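MtVAO615 (Myceliophthora thermophila, PDB 6F72) binds FAD bicovalently and probably acts as an oxidase, its reduced flavin reacting rapidly with molecular oxygen, although no substrate has yet been identified. Local coordinates at residues A[225-237]-A[278-292]. Numbering follows the deposited sequence.
Sequences VGIVGGYTQGGGH and LSGGGGGTFAVVLSM. With FAD (flavin-adenine dinucleotide), chain E.
Gln233, Met292 and Val228 bury the most surface where helix 227-233 crosses strand 288-292 at 81°. The Gln233 side chain reaches Val289 from the opposite direction, NE2 lying 3.5 Å from Val289 CG2, while OE1 approaches Gly283 CA. Its amide is fixed in rotation from within its own helix: NE2 donates to Val228 O at 2.9 Å, only 4° out of the amide plane and on a carbonyl lone pair. Shortening Gln233 to an alanine is likely to leave Val228 O without its side-chain donor and open a gap beside Val289 CG2 and Gly283. The backbone carbonyl of Gln233 takes the Gly282 N-H, N to O 2.7 Å, and a weak bond from Gly280 N. Both segments belong to the PCMH-type FAD-binding domain and meet around the cofactor: Gly226 N and Gly230 N each bond a phosphate oxygen of the same FAD phosphate, and Val289 reads the adenine edge through its backbone, N to N1A at 2.8 Å and O from N6A at 2.7 Å. Near the start of the helix, Val228 CG1, anti to its own N (chi1 -171°), packs 3.7 Å from Met292 CG, further along the strand than Val289. Beyond CG the methionine runs extended, so that SD passes obliquely across Thr232 and CE comes 4.2 Å from Ile227 CG1, the two side chains meeting at about a right angle; Trp254 of strand 251-257 also touches Met292.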
loop_
_atom_site.group_PDB
_atom_site.type_symbol
_atom_site.label_atom_id
_atom_site.label_comp_id
_atom_site.label_asym_id
_atom_site.label_seq_id
_atom_site.Cartn_x
_atom_site.Cartn_y
_atom_site.Cartn_z
ATOM N N VAL A 225 2.087 7.060 2.825
ATOM C CA VAL A 225 2.165 6.110 1.695
ATOM C C VAL A 225 2.705 6.771 0.422
ATOM O O VAL A 225 2.323 7.893 0.110
ATOM C CB VAL A 225 0.799 5.435 1.455
ATOM C CG1 VAL A 225 0.743 4.723 0.109
ATOM C CG2 VAL A 225 0.535 4.456 2.595
ATOM N N GLY A 226 3.613 6.078 -0.273
ATOM C CA GLY A 226 4.209 6.589 -1.501
ATOM C C GLY A 226 3.270 6.448 -2.697
ATOM O O GLY A 226 3.103 5.336 -3.229
ATOM N N ILE A 227 2.695 7.581 -3.124
ATOM C CA ILE A 227 1.686 7.635 -4.204
ATOM C C ILE A 227 2.173 7.109 -5.558
ATOM O O ILE A 227 1.405 6.488 -6.277
ATOM C CB ILE A 227 1.011 9.035 -4.310
ATOM C CG1 ILE A 227 -0.321 8.945 -5.063
ATOM C CG2 ILE A 227 1.955 10.101 -4.879
ATOM C CD1 ILE A 227 -1.131 10.228 -5.043
ATOM N N VAL A 228 3.443 7.328 -5.872
ATOM C CA VAL A 228 4.055 6.940 -7.153
ATOM C C VAL A 228 4.611 5.508 -7.085
ATOM O O VAL A 228 4.897 4.885 -8.112
ATOM C CB VAL A 228 5.159 7.955 -7.541
ATOM C CG1 VAL A 228 5.670 7.735 -8.970
ATOM C CG2 VAL A 228 4.633 9.384 -7.402
ATOM N N GLY A 229 4.756 4.992 -5.863
ATOM C CA GLY A 229 5.358 3.681 -5.642
ATOM C C GLY A 229 4.387 2.521 -5.796
ATOM O O GLY A 229 3.572 2.492 -6.724
ATOM N N GLY A 230 4.458 1.575 -4.861
ATOM C CA GLY A 230 3.630 0.369 -4.881
ATOM C C GLY A 230 2.150 0.646 -4.795
ATOM O O GLY A 230 1.349 -0.188 -5.221
ATOM N N TYR A 231 1.793 1.808 -4.243
ATOM C CA TYR A 231 0.409 2.270 -4.158
ATOM C C TYR A 231 -0.307 2.345 -5.539
ATOM O O TYR A 231 -1.261 1.592 -5.791
ATOM C CB TYR A 231 0.323 3.613 -3.411
ATOM C CG TYR A 231 -1.073 4.188 -3.422
ATOM C CD1 TYR A 231 -2.049 3.734 -2.517
ATOM C CD2 TYR A 231 -1.448 5.150 -4.390
ATOM C CE1 TYR A 231 -3.344 4.246 -2.550
ATOM C CE2 TYR A 231 -2.727 5.670 -4.423
ATOM C CZ TYR A 231 -3.677 5.207 -3.528
ATOM O OH TYR A 231 -4.946 5.725 -3.582
ATOM N N THR A 232 0.171 3.218 -6.428
ATOM C CA THR A 232 -0.449 3.355 -7.743
ATOM C C THR A 232 -0.116 2.135 -8.597
ATOM O O THR A 232 -0.976 1.624 -9.292
ATOM C CB THR A 232 -0.088 4.685 -8.465
ATOM O OG1 THR A 232 -0.604 5.799 -7.728
ATOM C CG2 THR A 232 -0.726 4.725 -9.811
ATOM N N GLN A 233 1.123 1.661 -8.523
ATOM C CA GLN A 233 1.553 0.522 -9.340
ATOM C C GLN A 233 0.768 -0.766 -9.065
ATOM O O GLN A 233 0.559 -1.573 -9.974
ATOM C CB GLN A 233 3.055 0.289 -9.171
ATOM C CG GLN A 233 3.900 1.340 -9.906
ATOM C CD GLN A 233 5.384 1.240 -9.624
ATOM O OE1 GLN A 233 6.010 0.217 -9.917
ATOM N NE2 GLN A 233 5.974 2.330 -9.107
ATOM N N GLY A 234 0.328 -0.943 -7.819
ATOM C CA GLY A 234 -0.465 -2.111 -7.446
ATOM C C GLY A 234 -1.978 -1.927 -7.479
ATOM O O GLY A 234 -2.729 -2.830 -7.063
ATOM N N GLY A 235 -2.442 -0.771 -7.941
ATOM C CA GLY A 235 -3.870 -0.477 -7.929
ATOM C C GLY A 235 -4.119 0.870 -7.302
ATOM O O GLY A 235 -4.082 1.898 -8.004
ATOM N N GLY A 236 -4.352 0.863 -5.988
ATOM C CA GLY A 236 -4.446 2.090 -5.204
ATOM C C GLY A 236 -5.864 2.577 -5.003
ATOM O O GLY A 236 -6.404 3.327 -5.831
ATOM N N HIS A 237 -6.476 2.171 -3.892
ATOM C CA HIS A 237 -7.793 2.696 -3.563
ATOM C C HIS A 237 -7.716 3.989 -2.743
ATOM O O HIS A 237 -6.662 4.338 -2.193
ATOM C CB HIS A 237 -8.674 1.626 -2.923
ATOM C CG HIS A 237 -8.493 1.480 -1.446
ATOM N ND1 HIS A 237 -7.532 0.659 -0.890
ATOM C CD2 HIS A 237 -9.172 2.029 -0.407
ATOM C CE1 HIS A 237 -7.616 0.723 0.428
ATOM N NE2 HIS A 237 -8.605 1.542 0.746
ATOM N N LEU A 278 2.520 -1.559 -15.550
ATOM C CA LEU A 278 2.800 -0.659 -14.429
ATOM C C LEU A 278 1.553 -0.048 -13.772
ATOM O O LEU A 278 1.599 0.342 -12.599
ATOM C CB LEU A 278 3.793 0.446 -14.819
ATOM C CG LEU A 278 5.279 0.118 -14.986
ATOM C CD1 LEU A 278 5.948 1.279 -15.710
ATOM C CD2 LEU A 278 5.993 -0.146 -13.653
ATOM N N SER A 279 0.459 0.033 -14.523
ATOM C CA SER A 279 -0.776 0.650 -14.043
ATOM C C SER A 279 -1.706 -0.416 -13.413
ATOM O O SER A 279 -2.760 -0.775 -13.981
ATOM C CB SER A 279 -1.472 1.398 -15.204
ATOM O OG SER A 279 -0.678 2.451 -15.748
ATOM N N GLY A 280 -1.308 -0.930 -12.250
ATOM C CA GLY A 280 -2.104 -1.940 -11.530
ATOM C C GLY A 280 -1.516 -3.337 -11.492
ATOM O O GLY A 280 -2.039 -4.199 -10.766
ATOM N N GLY A 281 -0.419 -3.568 -12.218
ATOM C CA GLY A 281 0.266 -4.870 -12.232
ATOM C C GLY A 281 1.238 -5.118 -11.076
ATOM O O GLY A 281 1.880 -6.175 -11.022
ATOM N N GLY A 282 1.364 -4.140 -10.185
ATOM C CA GLY A 282 2.260 -4.236 -9.026
ATOM C C GLY A 282 3.648 -3.626 -9.199
ATOM O O GLY A 282 4.257 -3.711 -10.270
ATOM N N GLY A 283 4.156 -3.050 -8.109
ATOM C CA GLY A 283 5.485 -2.425 -8.067
ATOM C C GLY A 283 6.654 -3.380 -8.018
ATOM O O GLY A 283 6.500 -4.547 -7.652
ATOM N N GLY A 284 7.832 -2.881 -8.395
ATOM C CA GLY A 284 9.090 -3.557 -8.095
ATOM C C GLY A 284 9.443 -4.751 -8.951
ATOM O O GLY A 284 10.399 -5.473 -8.653
ATOM N N THR A 285 8.674 -4.986 -10.004
ATOM C CA THR A 285 8.983 -6.116 -10.883
ATOM C C THR A 285 9.227 -5.776 -12.362
ATOM O O THR A 285 10.029 -6.448 -13.025
ATOM C CB THR A 285 8.006 -7.292 -10.708
ATOM O OG1 THR A 285 8.491 -8.411 -11.458
ATOM C CG2 THR A 285 6.594 -6.947 -11.167
ATOM N N PHE A 286 8.559 -4.738 -12.856
ATOM C CA PHE A 286 8.623 -4.400 -14.292
ATOM C C PHE A 286 9.751 -3.451 -14.685
ATOM O O PHE A 286 10.355 -3.634 -15.738
ATOM C CB PHE A 286 7.282 -3.858 -14.799
ATOM C CG PHE A 286 6.154 -4.852 -14.704
ATOM C CD1 PHE A 286 6.148 -6.007 -15.505
ATOM C CD2 PHE A 286 5.101 -4.644 -13.813
ATOM C CE1 PHE A 286 5.119 -6.928 -15.415
ATOM C CE2 PHE A 286 4.054 -5.570 -13.727
ATOM C CZ PHE A 286 4.069 -6.714 -14.525
ATOM N N ALA A 287 9.999 -2.451 -13.837
ATOM C CA ALA A 287 10.961 -1.368 -14.088
ATOM C C ALA A 287 11.101 -0.502 -12.835
ATOM O O ALA A 287 10.258 -0.564 -11.928
ATOM C CB ALA A 287 10.511 -0.509 -15.279
ATOM N N VAL A 288 12.151 0.318 -12.804
ATOM C CA VAL A 288 12.334 1.283 -11.731
ATOM C C VAL A 288 11.656 2.578 -12.154
ATOM O O VAL A 288 12.037 3.181 -13.167
ATOM C CB VAL A 288 13.834 1.517 -11.412
ATOM C CG1 VAL A 288 14.004 2.400 -10.193
ATOM C CG2 VAL A 288 14.546 0.195 -11.191
ATOM N N VAL A 289 10.673 3.014 -11.373
ATOM C CA VAL A 289 9.908 4.222 -11.700
ATOM C C VAL A 289 10.586 5.442 -11.087
ATOM O O VAL A 289 10.873 5.450 -9.875
ATOM C CB VAL A 289 8.443 4.119 -11.204
ATOM C CG1 VAL A 289 7.763 5.484 -11.151
ATOM C CG2 VAL A 289 7.647 3.125 -12.059
ATOM N N LEU A 290 10.827 6.455 -11.921
ATOM C CA LEU A 290 11.402 7.733 -11.482
ATOM C C LEU A 290 10.349 8.799 -11.223
ATOM O O LEU A 290 10.524 9.673 -10.381
ATOM C CB LEU A 290 12.425 8.233 -12.497
ATOM C CG LEU A 290 13.650 7.363 -12.794
ATOM C CD1 LEU A 290 14.340 7.910 -14.035
ATOM C CD2 LEU A 290 14.623 7.329 -11.624
ATOM N N SER A 291 9.249 8.729 -11.969
ATOM C CA SER A 291 8.123 9.627 -11.767
ATOM C C SER A 291 6.904 9.039 -12.440
ATOM O O SER A 291 7.021 8.123 -13.266
ATOM C CB SER A 291 8.416 11.031 -12.341
ATOM O OG SER A 291 8.290 11.056 -13.755
ATOM N N MET A 292 5.742 9.572 -12.067
ATOM C CA MET A 292 4.498 9.359 -12.804
ATOM C C MET A 292 3.860 10.706 -13.107
ATOM O O MET A 292 4.070 11.688 -12.389
ATOM C CB MET A 292 3.534 8.456 -12.009
ATOM C CG MET A 292 2.798 9.114 -10.851
ATOM S SD MET A 292 1.561 8.020 -10.132
ATOM C CE MET A 292 0.637 9.194 -9.132
HETATM P PA FAD E . 7.277 0.493 -0.555
HETATM O O1A FAD E . 7.319 -0.642 0.436
HETATM O O2A FAD E . 8.468 1.411 -0.569
HETATM O O5B FAD E . 7.045 -0.128 -2.019
HETATM C C5B FAD E . 6.104 -1.176 -2.256
HETATM C C4B FAD E . 6.476 -1.991 -3.489
HETATM O O4B FAD E . 6.575 -1.128 -4.623
HETATM C C3B FAD E . 7.807 -2.711 -3.391
HETATM O O3B FAD E . 7.659 -3.953 -4.090
HETATM C C2B FAD E . 8.786 -1.823 -4.140
HETATM O O2B FAD E . 9.845 -2.577 -4.734
HETATM C C1B FAD E . 7.895 -1.182 -5.192
HETATM N N9A FAD E . 8.276 0.200 -5.569
HETATM C C8A FAD E . 8.027 1.311 -4.843
HETATM N N7A FAD E . 8.468 2.417 -5.493
HETATM C C5A FAD E . 8.999 2.012 -6.657
HETATM C C6A FAD E . 9.643 2.672 -7.815
HETATM N N6A FAD E . 9.803 4.014 -7.816
HETATM N N1A FAD E . 10.069 1.896 -8.838
HETATM C C2A FAD E . 9.918 0.553 -8.838
HETATM N N3A FAD E . 9.331 -0.115 -7.814
HETATM C C4A FAD E . 8.862 0.548 -6.716
HETATM N N1 FAD E . -3.248 1.069 0.052
HETATM C C2 FAD E . -4.434 1.486 -0.458
HETATM O O2 FAD E . -4.776 1.092 -1.598
HETATM N N3 FAD E . -5.255 2.310 0.230
HETATM C C4 FAD E . -4.982 2.772 1.460
HETATM O O4 FAD E . -5.775 3.532 2.061
HETATM C C4X FAD E . -3.699 2.370 2.078
HETATM N N5 FAD E . -3.338 2.800 3.306
HETATM C C5X FAD E . -2.157 2.423 3.876
HETATM C C6 FAD E . -1.798 2.888 5.160
HETATM C C7 FAD E . -0.567 2.483 5.722
HETATM C C7M FAD E . -0.203 2.988 7.107
HETATM C C8 FAD E . 0.361 1.575 4.954
HETATM C C8M FAD E . 1.747 1.163 5.428
HETATM C C9 FAD E . -0.014 1.131 3.690
HETATM C C9A FAD E . -1.231 1.514 3.119
HETATM N N10 FAD E . -1.587 1.069 1.824
HETATM C C10 FAD E . -2.828 1.466 1.281
HETATM C "C1'" FAD E . -0.715 0.144 1.104
HETATM C "C2'" FAD E . 0.102 0.661 -0.042
HETATM O "O2'" FAD E . -0.780 0.868 -1.143
HETATM C "C3'" FAD E . 1.102 -0.447 -0.352
HETATM O "O3'" FAD E . 1.765 -0.897 0.849
HETATM C "C4'" FAD E . 2.131 0.008 -1.376
HETATM O "O4'" FAD E . 2.893 -1.118 -1.815
HETATM C "C5'" FAD E . 3.021 1.125 -0.829
HETATM O "O5'" FAD E . 4.040 1.472 -1.752
HETATM P P FAD E . 5.268 2.388 -1.267
HETATM O O1P FAD E . 4.720 3.574 -0.526
HETATM O O2P FAD E . 6.155 2.545 -2.481
HETATM O O3P FAD E . 6.002 1.407 -0.214
HETATM O O HOH W 1 2.823 -2.720 -5.778
HETATM O O HOH W 2 7.832 -1.025 -10.894
#